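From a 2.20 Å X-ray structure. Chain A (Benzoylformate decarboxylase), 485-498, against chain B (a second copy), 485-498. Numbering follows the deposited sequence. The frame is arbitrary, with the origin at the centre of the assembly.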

ATOM      1  N   PRO A 485      29.062  26.550  -8.115  1.00 43.91           N
ATOM      2  CA  PRO A 485      30.104  27.497  -7.702  1.00 42.04           C
ATOM      3  C   PRO A 485      30.306  27.533  -6.188  1.00 45.61           C
ATOM      4  O   PRO A 485      29.473  27.010  -5.456  1.00 38.15           O
ATOM      5  CB  PRO A 485      29.540  28.839  -8.159  1.00 36.76           C
ATOM      6  CG  PRO A 485      28.069  28.670  -8.085  1.00 37.91           C
ATOM      7  CD  PRO A 485      27.817  27.236  -8.502  1.00 33.60           C
ATOM      8  N   GLY A 486      31.394  28.152  -5.733  1.00 43.78           N
ATOM      9  CA  GLY A 486      31.593  28.420  -4.317  1.00 39.01           C
ATOM     10  C   GLY A 486      31.698  27.194  -3.421  1.00 40.82           C
ATOM     11  O   GLY A 486      31.148  27.170  -2.316  1.00 42.29           O
ATOM     12  N   LEU A 487      32.433  26.195  -3.895  1.00 34.82           N
ATOM     13  CA  LEU A 487      32.724  24.982  -3.135  1.00 42.70           C
ATOM     14  C   LEU A 487      34.230  24.743  -3.044  1.00 41.75           C
ATOM     15  O   LEU A 487      34.904  24.615  -4.069  1.00 45.29           O
ATOM     16  CB  LEU A 487      32.100  23.765  -3.824  1.00 36.34           C
ATOM     17  CG  LEU A 487      30.667  23.399  -3.475  1.00 43.09           C
ATOM     18  CD1 LEU A 487      30.228  22.248  -4.360  1.00 42.30           C
ATOM     19  CD2 LEU A 487      30.595  23.012  -1.992  1.00 39.19           C
ATOM     20  N   ASP A 488      34.757  24.669  -1.827  1.00 36.18           N
ATOM     21  CA  ASP A 488      36.161  24.312  -1.645  1.00 38.72           C
ATOM     22  C   ASP A 488      36.194  22.886  -1.081  1.00 32.67           C
ATOM     23  O   ASP A 488      36.234  22.668   0.130  1.00 32.27           O
ATOM     24  CB  ASP A 488      36.872  25.363  -0.757  1.00 38.27           C
ATOM     25  CG  ASP A 488      38.331  25.004  -0.422  1.00 41.83           C
ATOM     26  OD1 ASP A 488      38.890  24.016  -0.955  1.00 41.32           O
ATOM     27  OD2 ASP A 488      38.921  25.731   0.411  1.00 43.73           O
ATOM     28  N   ILE A 489      36.158  21.914  -1.990  1.00 37.14           N
ATOM     29  CA  ILE A 489      35.980  20.514  -1.622  1.00 33.00           C
ATOM     30  C   ILE A 489      37.164  19.993  -0.822  1.00 34.50           C
ATOM     31  O   ILE A 489      37.018  19.183   0.091  1.00 32.06           O
ATOM     32  CB  ILE A 489      35.745  19.658  -2.873  1.00 33.70           C
ATOM     33  CG1 ILE A 489      34.434  20.053  -3.542  1.00 30.13           C
ATOM     34  CG2 ILE A 489      35.726  18.175  -2.536  1.00 27.61           C
ATOM     35  CD1 ILE A 489      34.197  19.305  -4.843  1.00 36.90           C
ATOM     36  N   SER A 490      38.350  20.474  -1.163  1.00 35.42           N
ATOM     37  CA  SER A 490      39.535  20.093  -0.431  1.00 36.79           C
ATOM     38  C   SER A 490      39.442  20.460   1.058  1.00 37.07           C
ATOM     39  O   SER A 490      39.800  19.668   1.938  1.00 40.27           O
ATOM     40  CB  SER A 490      40.767  20.742  -1.067  1.00 45.69           C
ATOM     41  OG  SER A 490      41.918  20.058  -0.635  1.00 56.92           O
ATOM     42  N   SER A 491      38.951  21.657   1.360  1.00 36.69           N
ATOM     43  CA  SER A 491      38.818  22.047   2.760  1.00 39.78           C
ATOM     44  C   SER A 491      37.721  21.257   3.458  1.00 39.50           C
ATOM     45  O   SER A 491      37.832  20.935   4.649  1.00 38.13           O
ATOM     46  CB  SER A 491      38.555  23.552   2.882  1.00 39.05           C
ATOM     47  OG  SER A 491      39.543  24.262   2.146  1.00 49.61           O
ATOM     48  N   ILE A 492      36.644  20.971   2.731  1.00 39.73           N
ATOM     49  CA  ILE A 492      35.585  20.142   3.291  1.00 34.70           C
ATOM     50  C   ILE A 492      36.130  18.752   3.689  1.00 36.09           C
ATOM     51  O   ILE A 492      35.923  18.288   4.819  1.00 31.91           O
ATOM     52  CB  ILE A 492      34.402  20.021   2.319  1.00 32.53           C
ATOM     53  CG1 ILE A 492      33.784  21.401   2.120  1.00 34.06           C
ATOM     54  CG2 ILE A 492      33.375  19.021   2.846  1.00 28.71           C
ATOM     55  CD1 ILE A 492      32.917  21.527   0.898  1.00 42.59           C
ATOM     56  N   ALA A 493      36.859  18.120   2.777  1.00 28.50           N
ATOM     57  CA  ALA A 493      37.397  16.775   3.009  1.00 32.38           C
ATOM     58  C   ALA A 493      38.351  16.728   4.188  1.00 31.98           C
ATOM     59  O   ALA A 493      38.283  15.818   5.018  1.00 35.16           O
ATOM     60  CB  ALA A 493      38.096  16.258   1.743  1.00 31.89           C
ATOM     61  N   ALA A 494      39.245  17.710   4.255  1.00 34.97           N
ATOM     62  CA  ALA A 494      40.184  17.830   5.357  1.00 35.13           C
ATOM     63  C   ALA A 494      39.403  18.038   6.641  1.00 32.89           C
ATOM     64  O   ALA A 494      39.739  17.471   7.682  1.00 38.58           O
ATOM     65  CB  ALA A 494      41.161  19.010   5.110  1.00 36.37           C
ATOM     66  N   GLY A 495      38.348  18.846   6.576  1.00 37.10           N
ATOM     67  CA  GLY A 495      37.490  19.025   7.748  1.00 34.02           C
ATOM     68  C   GLY A 495      36.863  17.735   8.276  1.00 35.23           C
ATOM     69  O   GLY A 495      36.604  17.615   9.467  1.00 33.97           O
ATOM     70  N   PHE A 496      36.598  16.783   7.379  1.00 34.33           N
ATOM     71  CA  PHE A 496      36.064  15.464   7.748  1.00 37.44           C
ATOM     72  C   PHE A 496      37.197  14.477   8.060  1.00 31.75           C
ATOM     73  O   PHE A 496      36.960  13.306   8.353  1.00 32.32           O
ATOM     74  CB  PHE A 496      35.162  14.913   6.630  1.00 35.37           C
ATOM     75  CG  PHE A 496      33.748  15.481   6.633  1.00 33.37           C
ATOM     76  CD1 PHE A 496      32.887  15.228   7.692  1.00 32.81           C
ATOM     77  CD2 PHE A 496      33.279  16.239   5.567  1.00 31.27           C
ATOM     78  CE1 PHE A 496      31.585  15.739   7.703  1.00 33.69           C
ATOM     79  CE2 PHE A 496      31.985  16.741   5.560  1.00 33.65           C
ATOM     80  CZ  PHE A 496      31.136  16.494   6.628  1.00 35.36           C
ATOM     81  N   GLY A 497      38.436  14.955   7.981  1.00 33.62           N
ATOM     82  CA  GLY A 497      39.575  14.170   8.433  1.00 35.51           C
ATOM     83  C   GLY A 497      40.324  13.404   7.353  1.00 36.36           C
ATOM     84  O   GLY A 497      41.124  12.534   7.660  1.00 36.06           O
ATOM     85  N   CYS A 498      40.079  13.725   6.087  1.00 37.54           N
ATOM     86  CA  CYS A 498      40.762  13.031   4.996  1.00 35.59           C
ATOM     87  C   CYS A 498      42.034  13.773   4.560  1.00 35.77           C
ATOM     88  O   CYS A 498      42.065  14.999   4.581  1.00 32.49           O
ATOM     89  CB  CYS A 498      39.817  12.902   3.796  1.00 34.35           C
ATOM     90  SG  CYS A 498      38.482  11.693   4.018  1.00 36.86           S
TER
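Chain B, residues 485-498: PGLDISSIAAGFGC

Two short helices pack almost backbone to backbone, their axes only 7.6 Å apart at closest approach, because a glycine in each copy leaves room for the other. Chain B repeats the conformation of chain A through an exact two-fold axis: a lead-in that turns at B:Gly486, where phi is positive (63/42), and is extended at B:Leu487, a helix over residues 489-495, and a glycine-terminated C-terminal turn. The helices run nearly antiparallel, with a signed crossing angle of -160°, so the start of each lies beside the end of its partner. At the middle of the register B:Ile492 CA sits 4.4 Å from A:Ile492 CA; toward the ends B:Asp488 CA lies 4.5 Å from A:Gly495 CA, and B:Leu487 CA 5.3 Å from A:Phe496 CA. B:Gly495 has no side chain, and a CB there would point toward chain A and fall 2.6 Å from A:Ile492 CG1, a clash. The carbonyl of the same residue is bonded across the contact: B:Gly495 O accepts a nearly straight hydrogen bond from A:Asp488 N (2.8 Å, 178°), and B:Asp488 N returns the same bond to A:Gly495 O (2.8 Å). Each aspartate also caps its own helix; B:Ser491 N makes a weak bond to B:Asp488 OD1 (3.3 Å), and B:Ser491 OG a very short one to B:Asp488 OD2 (2.4 Å). Apolar groups fill the space beside this polar pairing. B:Ile492, in the mt rotamer, sets CD1 over one face of the A:Phe496 ring, 3.9 Å from A:Phe496 CZ, while B:Leu487 CD2 approaches the same ring obliquely, 3.4 Å from A:Phe496 CD1. Symmetry places A:Ile492 and A:Leu487 against B:Phe496 likewise. Beyond the helix, B:Gly497 takes positive phi in a Schellman motif, with B:Cys498 N bonded back to B:Ala493 O (3.0 Å). Together the two stretches bury 583 Å², both sides summed.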

ATOM      1  N   PRO B 485      34.218  12.346  17.089  1.00 43.91           N
ATOM      2  CA  PRO B 485      35.584  12.878  17.018  1.00 42.04           C
ATOM      3  C   PRO B 485      36.010  13.228  15.593  1.00 45.61           C
ATOM      4  O   PRO B 485      35.339  12.827  14.648  1.00 38.15           O
ATOM      5  CB  PRO B 485      36.428  11.709  17.515  1.00 36.76           C
ATOM      6  CG  PRO B 485      35.660  10.503  17.124  1.00 37.91           C
ATOM      7  CD  PRO B 485      34.207  10.888  17.299  1.00 33.60           C
ATOM      8  N   GLY B 486      37.115  13.958  15.449  1.00 43.78           N
ATOM      9  CA  GLY B 486      37.723  14.186  14.147  1.00 39.01           C
ATOM     10  C   GLY B 486      36.873  14.953  13.146  1.00 40.82           C
ATOM     11  O   GLY B 486      36.838  14.618  11.957  1.00 42.29           O
ATOM     12  N   LEU B 487      36.214  15.999  13.631  1.00 34.82           N
ATOM     13  CA  LEU B 487      35.427  16.908  12.801  1.00 42.70           C
ATOM     14  C   LEU B 487      35.884  18.353  12.988  1.00 41.75           C
ATOM     15  O   LEU B 487      35.854  18.877  14.104  1.00 45.29           O
ATOM     16  CB  LEU B 487      33.949  16.832  13.191  1.00 36.34           C
ATOM     17  CG  LEU B 487      33.080  15.784  12.516  1.00 43.09           C
ATOM     18  CD1 LEU B 487      31.699  15.816  13.143  1.00 42.30           C
ATOM     19  CD2 LEU B 487      33.010  16.084  11.013  1.00 39.19           C
ATOM     20  N   ASP B 488      36.293  19.002  11.903  1.00 36.18           N
ATOM     21  CA  ASP B 488      36.620  20.424  11.967  1.00 38.72           C
ATOM     22  C   ASP B 488      35.495  21.178  11.249  1.00 32.67           C
ATOM     23  O   ASP B 488      35.567  21.464  10.052  1.00 32.27           O
ATOM     24  CB  ASP B 488      38.031  20.677  11.380  1.00 38.27           C
ATOM     25  CG  ASP B 488      38.412  22.167  11.306  1.00 41.83           C
ATOM     26  OD1 ASP B 488      37.676  23.046  11.814  1.00 41.32           O
ATOM     27  OD2 ASP B 488      39.474  22.455  10.708  1.00 43.73           O
ATOM     28  N   ILE B 489      34.440  21.480  12.003  1.00 37.14           N
ATOM     29  CA  ILE B 489      33.207  22.013  11.434  1.00 33.00           C
ATOM     30  C   ILE B 489      33.422  23.394  10.833  1.00 34.50           C
ATOM     31  O   ILE B 489      32.832  23.751   9.815  1.00 32.06           O
ATOM     32  CB  ILE B 489      32.099  22.043  12.495  1.00 33.70           C
ATOM     33  CG1 ILE B 489      31.746  20.626  12.928  1.00 30.13           C
ATOM     34  CG2 ILE B 489      30.856  22.750  11.979  1.00 27.61           C
ATOM     35  CD1 ILE B 489      30.722  20.599  14.050  1.00 36.90           C
ATOM     36  N   SER B 490      34.286  24.172  11.465  1.00 35.42           N
ATOM     37  CA  SER B 490      34.610  25.482  10.946  1.00 36.79           C
ATOM     38  C   SER B 490      35.195  25.416   9.527  1.00 37.07           C
ATOM     39  O   SER B 490      34.831  26.205   8.646  1.00 40.27           O
ATOM     40  CB  SER B 490      35.582  26.187  11.896  1.00 45.69           C
ATOM     41  OG  SER B 490      35.564  27.567  11.624  1.00 56.92           O
ATOM     42  N   SER B 491      36.096  24.472   9.284  1.00 36.69           N
ATOM     43  CA  SER B 491      36.666  24.351   7.946  1.00 39.78           C
ATOM     44  C   SER B 491      35.642  23.836   6.946  1.00 39.50           C
ATOM     45  O   SER B 491      35.647  24.230   5.772  1.00 38.13           O
ATOM     46  CB  SER B 491      37.901  23.443   7.962  1.00 39.05           C
ATOM     47  OG  SER B 491      38.802  23.894   8.966  1.00 49.61           O
ATOM     48  N   ILE B 492      34.779  22.929   7.399  1.00 39.73           N
ATOM     49  CA  ILE B 492      33.707  22.450   6.536  1.00 34.70           C
ATOM     50  C   ILE B 492      32.800  23.616   6.087  1.00 36.09           C
ATOM     51  O   ILE B 492      32.532  23.789   4.890  1.00 31.91           O
ATOM     52  CB  ILE B 492      32.894  21.343   7.225  1.00 32.53           C
ATOM     53  CG1 ILE B 492      33.801  20.140   7.465  1.00 34.06           C
ATOM     54  CG2 ILE B 492      31.679  20.965   6.380  1.00 28.71           C
ATOM     55  CD1 ILE B 492      33.289  19.168   8.492  1.00 42.59           C
ATOM     56  N   ALA B 493      32.373  24.434   7.042  1.00 28.50           N
ATOM     57  CA  ALA B 493      31.469  25.555   6.758  1.00 32.38           C
ATOM     58  C   ALA B 493      32.077  26.562   5.800  1.00 31.98           C
ATOM     59  O   ALA B 493      31.416  27.024   4.867  1.00 35.16           O
ATOM     60  CB  ALA B 493      31.058  26.248   8.065  1.00 31.89           C
ATOM     61  N   ALA B 494      33.340  26.905   6.040  1.00 34.97           N
ATOM     62  CA  ALA B 494      34.074  27.813   5.174  1.00 35.13           C
ATOM     63  C   ALA B 494      34.180  27.191   3.795  1.00 32.89           C
ATOM     64  O   ALA B 494      34.039  27.877   2.781  1.00 38.58           O
ATOM     65  CB  ALA B 494      35.482  28.099   5.760  1.00 36.37           C
ATOM     66  N   GLY B 495      34.423  25.884   3.745  1.00 37.10           N
ATOM     67  CA  GLY B 495      34.449  25.194   2.455  1.00 34.02           C
ATOM     68  C   GLY B 495      33.152  25.301   1.654  1.00 35.23           C
ATOM     69  O   GLY B 495      33.177  25.276   0.429  1.00 33.97           O
ATOM     70  N   PHE B 496      32.019  25.392   2.352  1.00 34.33           N
ATOM     71  CA  PHE B 496      30.704  25.576   1.721  1.00 37.44           C
ATOM     72  C   PHE B 496      30.387  27.064   1.525  1.00 31.75           C
ATOM     73  O   PHE B 496      29.314  27.430   1.046  1.00 32.32           O
ATOM     74  CB  PHE B 496      29.603  24.896   2.555  1.00 35.37           C
ATOM     75  CG  PHE B 496      29.494  23.392   2.337  1.00 33.37           C
ATOM     76  CD1 PHE B 496      29.117  22.883   1.101  1.00 32.81           C
ATOM     77  CD2 PHE B 496      29.743  22.498   3.371  1.00 31.27           C
ATOM     78  CE1 PHE B 496      29.007  21.505   0.891  1.00 33.69           C
ATOM     79  CE2 PHE B 496      29.626  21.128   3.178  1.00 33.65           C
ATOM     80  CZ  PHE B 496      29.260  20.629   1.937  1.00 35.36           C
ATOM     81  N   GLY B 497      31.325  27.924   1.912  1.00 33.62           N
ATOM     82  CA  GLY B 497      31.217  29.343   1.607  1.00 35.51           C
ATOM     83  C   GLY B 497      30.646  30.219   2.713  1.00 36.36           C
ATOM     84  O   GLY B 497      30.289  31.360   2.468  1.00 36.06           O
ATOM     85  N   CYS B 498      30.566  29.699   3.933  1.00 37.54           N
ATOM     86  CA  CYS B 498      30.029  30.482   5.044  1.00 35.59           C
ATOM     87  C   CYS B 498      31.141  31.205   5.819  1.00 35.77           C
ATOM     88  O   CYS B 498      32.236  30.672   5.957  1.00 32.49           O
ATOM     89  CB  CYS B 498      29.265  29.559   6.002  1.00 34.35           C
ATOM     90  SG  CYS B 498      27.672  28.970   5.365  1.00 36.86           S
TER